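Local coordinates for alanine racemase (Acinetobacter baumannii, PDB 4QHR), which belongs to the alanine racemase family of pyridoxal-phosphate enzymes, pairing a TIM-barrel domain with a beta-rich C-terminal domain, at residues F236-I241 against V320-N325; V269-G274 against D303-D308; K283-A288 against N325-D330. All blocks are in the same frame, centred on the assembly; numbering follows the deposited sequence.

Contact 1. Residues F236-I241 against V320-N325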
ATOM      1  N   PHE A 236      -8.324 -11.559  -1.060  1.00  7.45           N
ATOM      2  CA  PHE A 236      -7.010 -11.217  -1.635  1.00  7.55           C
ATOM      3  C   PHE A 236      -6.286 -12.564  -1.780  1.00  8.06           C
ATOM      4  O   PHE A 236      -6.014 -13.241  -0.783  1.00  7.83           O
ATOM      5  CB  PHE A 236      -6.299 -10.248  -0.679  1.00  7.64           C
ATOM      6  CG  PHE A 236      -4.951  -9.699  -1.150  1.00  7.69           C
ATOM      7  CD1 PHE A 236      -4.587  -9.579  -2.505  1.00  7.72           C
ATOM      8  CD2 PHE A 236      -4.063  -9.236  -0.206  1.00  7.92           C
ATOM      9  CE1 PHE A 236      -3.342  -9.039  -2.856  1.00  7.75           C
ATOM     10  CE2 PHE A 236      -2.830  -8.717  -0.544  1.00  7.82           C
ATOM     11  CZ  PHE A 236      -2.465  -8.628  -1.864  1.00  7.98           C
ATOM     12  N   THR A 237      -6.009 -12.953  -3.032  1.00  8.57           N
ATOM     13  CA  THR A 237      -5.320 -14.225  -3.328  1.00  8.76           C
ATOM     14  C   THR A 237      -4.013 -14.136  -4.115  1.00  8.89           C
ATOM     15  O   THR A 237      -3.702 -13.153  -4.759  1.00  8.94           O
ATOM     16  CB  THR A 237      -6.254 -15.234  -4.043  1.00  8.58           C
ATOM     17  OG1 THR A 237      -6.436 -14.877  -5.425  1.00  8.72           O
ATOM     18  CG2 THR A 237      -7.602 -15.333  -3.297  1.00  9.01           C
ATOM     19  N   ALA A 238      -3.228 -15.221  -4.027  1.00  9.24           N
ATOM     20  CA  ALA A 238      -2.060 -15.433  -4.862  1.00  9.45           C
ATOM     21  C   ALA A 238      -1.883 -16.972  -5.039  1.00  9.86           C
ATOM     22  O   ALA A 238      -2.770 -17.736  -4.695  1.00 11.29           O
ATOM     23  CB  ALA A 238      -0.816 -14.747  -4.271  1.00  9.17           C
ATOM     24  N   GLU A 239      -0.790 -17.416  -5.614  1.00 10.08           N
ATOM     25  CA  GLU A 239      -0.565 -18.830  -5.861  1.00 10.26           C
ATOM     26  C   GLU A 239       0.823 -19.262  -5.441  1.00  9.77           C
ATOM     27  O   GLU A 239       1.788 -18.465  -5.343  1.00  9.45           O
ATOM     28  CB  GLU A 239      -0.785 -19.173  -7.371  1.00 10.74           C
ATOM     29  CG  GLU A 239      -2.260 -19.313  -7.738  1.00 11.61           C
ATOM     30  CD  GLU A 239      -2.442 -19.636  -9.199  1.00 12.81           C
ATOM     31  OE1 GLU A 239      -1.423 -19.999  -9.870  1.00 14.21           O
ATOM     32  OE2 GLU A 239      -3.585 -19.530  -9.667  1.00 13.53           O
ATOM     33  N   ILE A 240       0.906 -20.552  -5.176  1.00  9.76           N
ATOM     34  CA  ILE A 240       2.203 -21.201  -4.942  1.00  9.92           C
ATOM     35  C   ILE A 240       3.049 -21.282  -6.210  1.00  9.56           C
ATOM     36  O   ILE A 240       2.616 -21.810  -7.208  1.00  9.35           O
ATOM     37  CB  ILE A 240       2.034 -22.575  -4.297  1.00 10.04           C
ATOM     38  CG1 ILE A 240       1.540 -22.342  -2.872  1.00 10.38           C
ATOM     39  CG2 ILE A 240       3.381 -23.304  -4.302  1.00 10.04           C
ATOM     40  CD1 ILE A 240       1.145 -23.592  -2.096  1.00 10.74           C
ATOM     41  N   ILE A 241       4.264 -20.755  -6.141  1.00  9.27           N
ATOM     42  CA  ILE A 241       5.175 -20.689  -7.290  1.00  9.69           C
ATOM     43  C   ILE A 241       6.414 -21.574  -7.163  1.00 10.10           C
ATOM     44  O   ILE A 241       7.134 -21.768  -8.153  1.00  9.77           O
ATOM     45  CB  ILE A 241       5.572 -19.227  -7.599  1.00  9.53           C
ATOM     46  CG1 ILE A 241       6.305 -18.542  -6.441  1.00  9.72           C
ATOM     47  CG2 ILE A 241       4.316 -18.425  -7.937  1.00  9.50           C
ATOM     48  CD1 ILE A 241       6.975 -17.222  -6.806  1.00  9.75           C
ATOM     49  N   VAL A 320      -3.886 -19.521  -2.765  1.00 10.70           N
ATOM     50  CA  VAL A 320      -3.578 -19.172  -1.392  1.00  9.98           C
ATOM     51  C   VAL A 320      -4.323 -17.862  -1.042  1.00  9.84           C
ATOM     52  O   VAL A 320      -4.207 -16.870  -1.794  1.00 10.10           O
ATOM     53  CB  VAL A 320      -2.066 -18.925  -1.231  1.00  9.87           C
ATOM     54  CG1 VAL A 320      -1.712 -18.437   0.177  1.00  9.54           C
ATOM     55  CG2 VAL A 320      -1.298 -20.201  -1.550  1.00 10.12           C
ATOM     56  N   GLU A 321      -5.100 -17.892   0.035  1.00  9.53           N
ATOM     57  CA  GLU A 321      -5.876 -16.750   0.465  1.00  9.68           C
ATOM     58  C   GLU A 321      -5.123 -15.949   1.512  1.00  9.77           C
ATOM     59  O   GLU A 321      -4.790 -16.466   2.595  1.00  9.82           O
ATOM     60  CB  GLU A 321      -7.232 -17.203   1.020  1.00  9.59           C
ATOM     61  CG  GLU A 321      -8.069 -16.050   1.592  1.00  9.62           C
ATOM     62  CD  GLU A 321      -9.413 -16.557   2.132  1.00 10.06           C
ATOM     63  OE1 GLU A 321      -9.964 -17.479   1.483  1.00 11.06           O
ATOM     64  OE2 GLU A 321      -9.870 -16.087   3.190  1.00  9.39           O
ATOM     65  N   LEU A 322      -4.867 -14.674   1.216  1.00  9.77           N
ATOM     66  CA  LEU A 322      -4.171 -13.808   2.155  1.00  9.26           C
ATOM     67  C   LEU A 322      -5.153 -13.191   3.118  1.00  9.26           C
ATOM     68  O   LEU A 322      -4.899 -13.111   4.311  1.00  9.09           O
ATOM     69  CB  LEU A 322      -3.368 -12.780   1.405  1.00  9.86           C
ATOM     70  CG  LEU A 322      -2.470 -13.543   0.441  1.00 10.42           C
ATOM     71  CD1 LEU A 322      -2.225 -12.693  -0.746  1.00 10.91           C
ATOM     72  CD2 LEU A 322      -1.233 -14.073   1.156  1.00 10.22           C
ATOM     73  N   TRP A 323      -6.313 -12.796   2.624  1.00  8.63           N
ATOM     74  CA  TRP A 323      -7.438 -12.590   3.482  1.00  8.40           C
ATOM     75  C   TRP A 323      -8.692 -12.663   2.677  1.00  8.65           C
ATOM     76  O   TRP A 323      -8.646 -12.564   1.435  1.00  8.34           O
ATOM     77  CB  TRP A 323      -7.326 -11.263   4.235  1.00  8.61           C
ATOM     78  CG  TRP A 323      -7.203  -9.995   3.425  1.00  8.20           C
ATOM     79  CD1 TRP A 323      -8.219  -9.320   2.780  1.00  8.39           C
ATOM     80  CD2 TRP A 323      -6.052  -9.175   3.316  1.00  8.10           C
ATOM     81  NE1 TRP A 323      -7.723  -8.153   2.237  1.00  8.23           N
ATOM     82  CE2 TRP A 323      -6.397  -8.056   2.550  1.00  8.00           C
ATOM     83  CE3 TRP A 323      -4.730  -9.305   3.762  1.00  7.94           C
ATOM     84  CZ2 TRP A 323      -5.476  -7.056   2.230  1.00  8.06           C
ATOM     85  CZ3 TRP A 323      -3.822  -8.306   3.439  1.00  8.10           C
ATOM     86  CH2 TRP A 323      -4.220  -7.189   2.691  1.00  8.09           C
ATOM     87  N   GLY A 324      -9.809 -12.890   3.366  1.00  8.80           N
ATOM     88  CA  GLY A 324     -11.112 -13.048   2.728  1.00  8.89           C
ATOM     89  C   GLY A 324     -12.084 -13.724   3.700  1.00  9.35           C
ATOM     90  O   GLY A 324     -12.175 -13.349   4.847  1.00  9.46           O
ATOM     91  N   ASN A 325     -12.827 -14.720   3.244  1.00 10.09           N
ATOM     92  CA  ASN A 325     -13.781 -15.378   4.159  1.00 10.92           C
ATOM     93  C   ASN A 325     -13.157 -16.412   5.125  1.00 10.82           C
ATOM     94  O   ASN A 325     -13.795 -16.782   6.134  1.00 11.31           O
ATOM     95  CB  ASN A 325     -14.859 -16.073   3.371  1.00 11.34           C
ATOM     96  CG  ASN A 325     -15.819 -15.123   2.733  1.00 11.76           C
ATOM     97  OD1 ASN A 325     -15.801 -14.915   1.495  1.00 12.64           O
ATOM     98  ND2 ASN A 325     -16.652 -14.538   3.538  1.00 11.88           N
TER
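F236 packs against L322 and W323 at a classic beta bulge, where strand 234-246 of the beta-rich C-terminal domain runs antiparallel to strand 319-321 and the residues just after it. Both L322 and W323 stand opposite F236, and the pairing slips by one residue before T237 meets E321. F236 O takes two donors at the bulge: L322 N at 2.7 Å and, weakly, W323 N. F236 N in turn donates to W323 O at 2.7 Å.

F236 has CG anti to the backbone N (chi1 -176°), beside the carbonyl carbon. The edge of the F236 ring is turned toward the face of the W323 indole, with planes 59° apart. F236 CD2 lies 3.5 Å above the indole plane, toward its rim, while F236 CB sits over the five-membered ring, 3.9 Å from its centroid. W323 CG lies between its backbone N and carbonyl carbon (chi1 58°), the crowded position. L322 CD1 lies over the centre of the phenyl face, a CH-pi contact 3.9 Å from the F236 ring centroid.

Further on, A238 and V320 form a hydrogen-bonded pair, A238 N reaching V320 O at 2.9 Å. Beyond them the I240 and V320 side chains cross at about a right angle, I240 CG1 lying 3.8 Å from V320 CG2.

Contact 2. Residues V269-G274 against D303-D308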
ATOM      1  N   VAL A 269       4.987 -18.186  -2.299  1.00  9.15           N
ATOM      2  CA  VAL A 269       3.750 -17.657  -2.809  1.00  8.73           C
ATOM      3  C   VAL A 269       4.004 -16.334  -3.531  1.00  8.02           C
ATOM      4  O   VAL A 269       4.839 -15.540  -3.093  1.00  8.19           O
ATOM      5  CB  VAL A 269       2.778 -17.398  -1.645  1.00  9.13           C
ATOM      6  CG1 VAL A 269       1.514 -16.746  -2.135  1.00  9.02           C
ATOM      7  CG2 VAL A 269       2.443 -18.722  -0.949  1.00  9.23           C
ATOM      8  N   SER A 270       3.249 -16.082  -4.596  1.00  7.30           N
ATOM      9  CA  SER A 270       3.435 -14.925  -5.404  1.00  6.77           C
ATOM     10  C   SER A 270       2.682 -13.697  -4.852  1.00  6.43           C
ATOM     11  O   SER A 270       1.833 -13.134  -5.526  1.00  6.36           O
ATOM     12  CB  SER A 270       3.006 -15.180  -6.848  1.00  6.57           C
ATOM     13  OG  SER A 270       1.628 -15.588  -6.943  1.00  6.47           O
ATOM     14  N   ILE A 271       3.049 -13.290  -3.659  1.00  6.00           N
ATOM     15  CA  ILE A 271       2.605 -11.985  -3.135  1.00  5.87           C
ATOM     16  C   ILE A 271       3.668 -11.434  -2.226  1.00  5.86           C
ATOM     17  O   ILE A 271       4.405 -12.227  -1.611  1.00  6.03           O
ATOM     18  CB  ILE A 271       1.299 -12.147  -2.377  1.00  5.84           C
ATOM     19  CG1 ILE A 271       0.487 -10.876  -2.493  1.00  5.93           C
ATOM     20  CG2 ILE A 271       1.526 -12.488  -0.881  1.00  5.84           C
ATOM     21  CD1 ILE A 271      -0.133 -10.701  -3.859  1.00  5.93           C
ATOM     22  N   GLY A 272       3.761 -10.096  -2.122  1.00  5.65           N
ATOM     23  CA  GLY A 272       4.625  -9.486  -1.114  1.00  5.66           C
ATOM     24  C   GLY A 272       4.207  -8.057  -0.868  1.00  5.63           C
ATOM     25  O   GLY A 272       3.107  -7.647  -1.295  1.00  5.83           O
ATOM     26  N   TYR A 273       5.065  -7.267  -0.236  1.00  5.65           N
ATOM     27  CA  TYR A 273       4.661  -5.928   0.119  1.00  5.62           C
ATOM     28  C   TYR A 273       4.555  -5.021  -1.060  1.00  5.49           C
ATOM     29  O   TYR A 273       3.912  -3.999  -0.942  1.00  5.47           O
ATOM     30  CB  TYR A 273       5.466  -5.291   1.263  1.00  5.66           C
ATOM     31  CG  TYR A 273       6.937  -5.127   0.934  1.00  5.68           C
ATOM     32  CD1 TYR A 273       7.398  -4.088   0.166  1.00  5.76           C
ATOM     33  CD2 TYR A 273       7.874  -6.030   1.453  1.00  5.81           C
ATOM     34  CE1 TYR A 273       8.770  -3.947  -0.115  1.00  5.74           C
ATOM     35  CE2 TYR A 273       9.204  -5.892   1.210  1.00  5.71           C
ATOM     36  CZ  TYR A 273       9.642  -4.887   0.408  1.00  5.91           C
ATOM     37  OH  TYR A 273      11.017  -4.852   0.158  1.00  6.02           O
ATOM     38  N   GLY A 274       5.145  -5.409  -2.199  1.00  5.73           N
ATOM     39  CA  GLY A 274       4.972  -4.701  -3.465  1.00  5.75           C
ATOM     40  C   GLY A 274       3.591  -4.835  -4.054  1.00  5.80           C
ATOM     41  O   GLY A 274       3.224  -4.058  -4.975  1.00  5.58           O
ATOM     42  N   ASP A 303       8.047  -9.211  -3.474  1.00  8.02           N
ATOM     43  CA  ASP A 303       7.285  -9.995  -4.416  1.00  8.67           C
ATOM     44  C   ASP A 303       6.884 -11.394  -3.984  1.00  8.75           C
ATOM     45  O   ASP A 303       6.091 -12.065  -4.677  1.00  9.53           O
ATOM     46  CB  ASP A 303       8.096 -10.165  -5.695  1.00  9.03           C
ATOM     47  CG  ASP A 303       8.574  -8.842  -6.242  1.00  8.99           C
ATOM     48  OD1 ASP A 303       7.875  -7.816  -6.239  1.00  8.89           O
ATOM     49  OD2 ASP A 303       9.709  -8.844  -6.699  1.00  9.69           O
ATOM     50  N   MET A 304       7.363 -11.831  -2.846  1.00  8.62           N
ATOM     51  CA  MET A 304       7.186 -13.221  -2.435  1.00  8.75           C
ATOM     52  C   MET A 304       7.089 -13.373  -0.920  1.00  8.35           C
ATOM     53  O   MET A 304       7.662 -12.556  -0.188  1.00  7.51           O
ATOM     54  CB  MET A 304       8.380 -14.028  -2.876  1.00  9.38           C
ATOM     55  CG  MET A 304       8.378 -14.400  -4.322  1.00 10.15           C
ATOM     56  SD  MET A 304       9.925 -15.216  -4.805  1.00 11.82           S
ATOM     57  CE  MET A 304      11.077 -13.857  -4.991  1.00 10.96           C
ATOM     58  N   ILE A 305       6.347 -14.403  -0.503  1.00  7.99           N
ATOM     59  CA  ILE A 305       6.336 -14.856   0.881  1.00  7.81           C
ATOM     60  C   ILE A 305       6.565 -16.363   0.929  1.00  7.92           C
ATOM     61  O   ILE A 305       6.345 -17.095  -0.075  1.00  7.49           O
ATOM     62  CB  ILE A 305       5.016 -14.465   1.670  1.00  7.63           C
ATOM     63  CG1 ILE A 305       3.799 -15.236   1.150  1.00  7.52           C
ATOM     64  CG2 ILE A 305       4.792 -12.990   1.645  1.00  7.58           C
ATOM     65  CD1 ILE A 305       2.473 -14.964   1.842  1.00  7.46           C
ATOM     66  N   ALA A 306       6.989 -16.836   2.121  1.00  8.09           N
ATOM     67  CA  ALA A 306       7.146 -18.263   2.363  1.00  8.33           C
ATOM     68  C   ALA A 306       6.130 -18.729   3.425  1.00  8.98           C
ATOM     69  O   ALA A 306       5.871 -18.010   4.397  1.00  8.69           O
ATOM     70  CB  ALA A 306       8.562 -18.565   2.806  1.00  8.45           C
ATOM     71  N   ILE A 307       5.566 -19.923   3.220  1.00  9.91           N
ATOM     72  CA  ILE A 307       4.604 -20.517   4.115  1.00 11.25           C
ATOM     73  C   ILE A 307       5.027 -21.951   4.441  1.00 11.88           C
ATOM     74  O   ILE A 307       5.653 -22.646   3.609  1.00 10.29           O
ATOM     75  CB  ILE A 307       3.176 -20.475   3.538  1.00 12.90           C
ATOM     76  CG1 ILE A 307       3.086 -21.260   2.272  1.00 14.12           C
ATOM     77  CG2 ILE A 307       2.726 -19.016   3.234  1.00 12.72           C
ATOM     78  CD1 ILE A 307       1.731 -21.104   1.638  1.00 15.88           C
ATOM     79  N   ASP A 308       4.715 -22.367   5.662  1.00 12.53           N
ATOM     80  CA  ASP A 308       4.936 -23.733   6.087  1.00 13.44           C
ATOM     81  C   ASP A 308       3.750 -24.564   5.645  1.00 13.93           C
ATOM     82  O   ASP A 308       2.652 -24.385   6.158  1.00 14.16           O
ATOM     83  CB  ASP A 308       5.097 -23.772   7.605  1.00 13.73           C
ATOM     84  CG  ASP A 308       5.226 -25.172   8.148  1.00 14.64           C
ATOM     85  OD1 ASP A 308       5.343 -26.114   7.369  1.00 12.84           O
ATOM     86  OD2 ASP A 308       5.232 -25.290   9.403  1.00 15.52           O
TER
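V269 and I305 meet through flat peptide groups, with aliphatic branches packed beside them, and no aromatic face takes part between the two segments. V269 N donates to I305 O at 2.8 Å. The return bond from I305 N to V269 O is longer, 3.2 Å. M304 CA also comes to 3.4 Å from V269 O, a CA-H...O contact, so this carbonyl oxygen is approached by both residues. The carboxylate of D303, another flat group, forms a salt bridge with R350 through OD1.

The paired residues form a single antiparallel hydrogen-bonded bridge in the mixed sheet of the C-terminal domain, at the end of strand 264-269 and the start of strand 305-308. Directly after it strand 264-269 ends and the chain makes an inverse gamma turn centred on S270, where I271 N makes a weak bond back to V269 O. S270 OG is held by Q3 O.

I305 CG1 lies between its backbone N and carbonyl carbon (chi1 69°), and comes to 3.7 Å from V269 CB. I305 and I271 run side by side, pointing the same way, with I305 CD1 3.8 Å from I271 CG2. I305 CG2 sits 3.4 Å from I271 O. V269 CG2 meets I307 CD1 across the strands at 3.6 Å, the two side chains crossing at about a right angle.

Contact 3. Residues K283-A288 against N325-D330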
ATOM      1  N   LYS A 283       3.144 -10.751  15.731  1.00 15.45           N
ATOM      2  CA  LYS A 283       2.727 -12.076  16.180  1.00 16.13           C
ATOM      3  C   LYS A 283       2.742 -12.879  14.911  1.00 15.34           C
ATOM      4  O   LYS A 283       2.805 -12.292  13.830  1.00 14.02           O
ATOM      5  CB  LYS A 283       1.277 -12.066  16.699  1.00 19.28           C
ATOM      6  CG  LYS A 283       0.835 -10.788  17.403  1.00 22.01           C
ATOM      7  CD  LYS A 283      -0.477 -10.894  18.194  1.00 25.87           C
ATOM      8  CE  LYS A 283      -1.538 -11.811  17.576  1.00 28.73           C
ATOM      9  NZ  LYS A 283      -2.667 -12.024  18.539  1.00 31.99           N
ATOM     10  N   GLN A 284       2.592 -14.193  15.026  1.00 14.29           N
ATOM     11  CA  GLN A 284       2.575 -15.096  13.872  1.00 14.57           C
ATOM     12  C   GLN A 284       1.321 -14.851  12.975  1.00 12.41           C
ATOM     13  O   GLN A 284       0.185 -14.719  13.462  1.00 10.34           O
ATOM     14  CB  GLN A 284       2.595 -16.547  14.383  1.00 17.04           C
ATOM     15  CG  GLN A 284       2.740 -17.624  13.311  1.00 20.25           C
ATOM     16  CD  GLN A 284       3.069 -19.008  13.893  1.00 24.31           C
ATOM     17  OE1 GLN A 284       2.545 -19.437  14.967  1.00 28.82           O
ATOM     18  NE2 GLN A 284       3.923 -19.744  13.181  1.00 26.65           N
ATOM     19  N   ASN A 285       1.529 -14.822  11.672  1.00 10.79           N
ATOM     20  CA  ASN A 285       0.454 -14.628  10.729  1.00  9.99           C
ATOM     21  C   ASN A 285       0.261 -15.926   9.941  1.00  9.70           C
ATOM     22  O   ASN A 285       1.186 -16.760   9.861  1.00  9.66           O
ATOM     23  CB  ASN A 285       0.806 -13.459   9.787  1.00  9.80           C
ATOM     24  CG  ASN A 285      -0.364 -13.062   8.926  1.00  9.59           C
ATOM     25  OD1 ASN A 285      -1.502 -13.113   9.381  1.00  9.15           O
ATOM     26  ND2 ASN A 285      -0.105 -12.785   7.634  1.00 10.33           N
ATOM     27  N   PHE A 286      -0.930 -16.088   9.377  1.00  9.40           N
ATOM     28  CA  PHE A 286      -1.316 -17.270   8.646  1.00  9.46           C
ATOM     29  C   PHE A 286      -1.942 -16.872   7.319  1.00  9.34           C
ATOM     30  O   PHE A 286      -2.481 -15.770   7.189  1.00  8.99           O
ATOM     31  CB  PHE A 286      -2.317 -18.093   9.479  1.00  9.68           C
ATOM     32  CG  PHE A 286      -1.737 -18.596  10.784  1.00  9.95           C
ATOM     33  CD1 PHE A 286      -1.779 -17.803  11.887  1.00 10.00           C
ATOM     34  CD2 PHE A 286      -1.131 -19.850  10.873  1.00 10.25           C
ATOM     35  CE1 PHE A 286      -1.199 -18.223  13.099  1.00 10.41           C
ATOM     36  CE2 PHE A 286      -0.574 -20.284  12.073  1.00 10.46           C
ATOM     37  CZ  PHE A 286      -0.606 -19.446  13.189  1.00 10.26           C
ATOM     38  N   VAL A 287      -1.878 -17.786   6.359  1.00  9.19           N
ATOM     39  CA  VAL A 287      -2.699 -17.734   5.160  1.00  9.56           C
ATOM     40  C   VAL A 287      -3.683 -18.931   5.171  1.00 10.18           C
ATOM     41  O   VAL A 287      -3.502 -19.900   5.932  1.00 10.76           O
ATOM     42  CB  VAL A 287      -1.887 -17.758   3.887  1.00  9.54           C
ATOM     43  CG1 VAL A 287      -0.892 -16.602   3.866  1.00  9.46           C
ATOM     44  CG2 VAL A 287      -1.117 -19.090   3.711  1.00  9.28           C
ATOM     45  N   ALA A 288      -4.680 -18.885   4.303  1.00 11.41           N
ATOM     46  CA  ALA A 288      -5.680 -19.950   4.222  1.00 11.92           C
ATOM     47  C   ALA A 288      -5.469 -20.702   2.924  1.00 12.64           C
ATOM     48  O   ALA A 288      -5.409 -20.089   1.837  1.00 12.14           O
ATOM     49  CB  ALA A 288      -7.069 -19.374   4.294  1.00 11.87           C
ATOM     50  N   ASN A 325     -12.827 -14.720   3.244  1.00 10.09           N
ATOM     51  CA  ASN A 325     -13.781 -15.378   4.159  1.00 10.92           C
ATOM     52  C   ASN A 325     -13.157 -16.412   5.125  1.00 10.82           C
ATOM     53  O   ASN A 325     -13.795 -16.782   6.134  1.00 11.31           O
ATOM     54  CB  ASN A 325     -14.859 -16.073   3.371  1.00 11.34           C
ATOM     55  CG  ASN A 325     -15.819 -15.123   2.733  1.00 11.76           C
ATOM     56  OD1 ASN A 325     -15.801 -14.915   1.495  1.00 12.64           O
ATOM     57  ND2 ASN A 325     -16.652 -14.538   3.538  1.00 11.88           N
ATOM     58  N   HIS A 326     -11.950 -16.893   4.818  1.00 10.55           N
ATOM     59  CA  HIS A 326     -11.313 -17.953   5.616  1.00 10.63           C
ATOM     60  C   HIS A 326     -10.211 -17.429   6.477  1.00 10.49           C
ATOM     61  O   HIS A 326     -10.110 -17.871   7.618  1.00 12.01           O
ATOM     62  CB  HIS A 326     -10.821 -19.065   4.700  1.00 10.73           C
ATOM     63  CG  HIS A 326     -11.870 -19.479   3.728  1.00 11.11           C
ATOM     64  ND1 HIS A 326     -11.889 -19.014   2.441  1.00 11.27           N
ATOM     65  CD2 HIS A 326     -13.003 -20.196   3.889  1.00 10.91           C
ATOM     66  CE1 HIS A 326     -12.949 -19.507   1.810  1.00 11.67           C
ATOM     67  NE2 HIS A 326     -13.656 -20.210   2.680  1.00 11.07           N
ATOM     68  N   ARG A 327      -9.377 -16.526   5.982  1.00  9.61           N
ATOM     69  CA  ARG A 327      -8.458 -15.773   6.863  1.00  9.62           C
ATOM     70  C   ARG A 327      -8.968 -14.332   6.924  1.00  9.53           C
ATOM     71  O   ARG A 327      -8.965 -13.606   5.917  1.00  9.27           O
ATOM     72  CB  ARG A 327      -7.049 -15.813   6.312  1.00 10.03           C
ATOM     73  CG  ARG A 327      -5.955 -15.109   7.106  1.00 10.11           C
ATOM     74  CD  ARG A 327      -5.834 -15.632   8.529  1.00 10.59           C
ATOM     75  NE  ARG A 327      -4.764 -14.925   9.251  1.00 10.84           N
ATOM     76  CZ  ARG A 327      -4.582 -14.956  10.556  1.00 11.34           C
ATOM     77  NH1 ARG A 327      -5.402 -15.682  11.329  1.00 11.12           N
ATOM     78  NH2 ARG A 327      -3.598 -14.231  11.096  1.00 11.72           N
ATOM     79  N   LEU A 328      -9.427 -13.911   8.091  1.00  9.22           N
ATOM     80  CA  LEU A 328     -10.133 -12.623   8.210  1.00  9.23           C
ATOM     81  C   LEU A 328      -9.138 -11.479   8.194  1.00  8.52           C
ATOM     82  O   LEU A 328      -8.132 -11.520   8.917  1.00  8.25           O
ATOM     83  CB  LEU A 328     -11.022 -12.562   9.444  1.00  9.71           C
ATOM     84  CG  LEU A 328     -12.121 -13.621   9.478  1.00 10.61           C
ATOM     85  CD1 LEU A 328     -12.700 -13.660  10.868  1.00 11.50           C
ATOM     86  CD2 LEU A 328     -13.205 -13.324   8.440  1.00 10.67           C
ATOM     87  N   VAL A 329      -9.431 -10.468   7.354  1.00  8.12           N
ATOM     88  CA  VAL A 329      -8.541  -9.305   7.218  1.00  7.67           C
ATOM     89  C   VAL A 329      -8.200  -8.677   8.573  1.00  7.89           C
ATOM     90  O   VAL A 329      -7.066  -8.264   8.743  1.00  7.80           O
ATOM     91  CB  VAL A 329      -9.074  -8.254   6.235  1.00  7.52           C
ATOM     92  CG1 VAL A 329     -10.272  -7.521   6.842  1.00  7.58           C
ATOM     93  CG2 VAL A 329      -7.996  -7.275   5.846  1.00  7.35           C
ATOM     94  N   ASP A 330      -9.142  -8.615   9.527  1.00  7.97           N
ATOM     95  CA  ASP A 330      -8.817  -8.057  10.874  1.00  8.27           C
ATOM     96  C   ASP A 330      -7.860  -8.935  11.714  1.00  8.57           C
ATOM     97  O   ASP A 330      -7.177  -8.426  12.592  1.00  8.69           O
ATOM     98  CB  ASP A 330     -10.093  -7.745  11.695  1.00  8.54           C
ATOM     99  CG  ASP A 330     -10.932  -6.701  11.055  1.00  8.61           C
ATOM    100  OD1 ASP A 330     -10.427  -5.577  10.919  1.00  9.56           O
ATOM    101  OD2 ASP A 330     -12.072  -7.024  10.672  1.00  9.39           O
TER
HETATM  102  O   HOH W   1      -2.555 -14.357  13.727  1.00 19.38           O
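Q284 reaches R327 through a water: the water donates to Q284 O and accepts from R327 NH2, both at 2.8 Å. It lies in the guanidinium plane, at the edge of the group.

N285 follows with the direct bond. N285 CG is anti to the backbone N (chi1 -171°), beside the carbonyl carbon; R327 NH2 donates to N285 OD1 at 2.9 Å. The donor lies in the plane of the amide carbonyl, and OD1 lies close to the plane of the guanidinium. The two flat groups are nevertheless turned 44° against each other. NH2 is thus gripped by two acceptors, N285 OD1 and the water, which probably help to fix the rotation of the guanidinium.

F286 lies on strand 286-289 of the mixed sheet in the C-terminal domain, and the contact joins this strand to the loop that leads, through the N-cap residue L328, into helix 329-335. F286 CB sits over the centre of the guanidinium, 4.0 Å above its plane. The phenyl ring does not stack on the charge: its plane stands 76° from that of the guanidinium, with R327 NH2 near the ring edge. The aliphatic part of the arginine also passes the F286 carbonyl, R327 CG lying 3.5 Å from F286 O.

A288 packs by its CB, which lies 3.8 Å from H326 CB and 4.1 Å from R327 CB. Just outside, E321 fixes the loop from one carboxylate, OE1 bonding to H326 ND1 and OE2 to the backbone N of R327.

All three contacts lie in the C-terminal domain and reach one mixed sheet. The centres of contacts 1 and 2, and of contacts 1 and 3, are about 10 Å apart; those of contacts 2 and 3 are about 14 Å apart. In chain order, 236-241 comes first, then 269-274, 283-288, 303-308, 320-325 and 325-330, with N325 shared. Contact 2 falls wholly between the two segments of contact 1, whereas contact 3 interleaves with both. Strand 234-246 joins contact 1 to contact 2 through S270 N and E239 O, and strand 319-321 joins contact 1 to contact 3 through E321 N and A288 O. V287 of contact 3 packs on I305 and I307 of contact 2, so the three contacts meet around the same part of the C-terminal sheet.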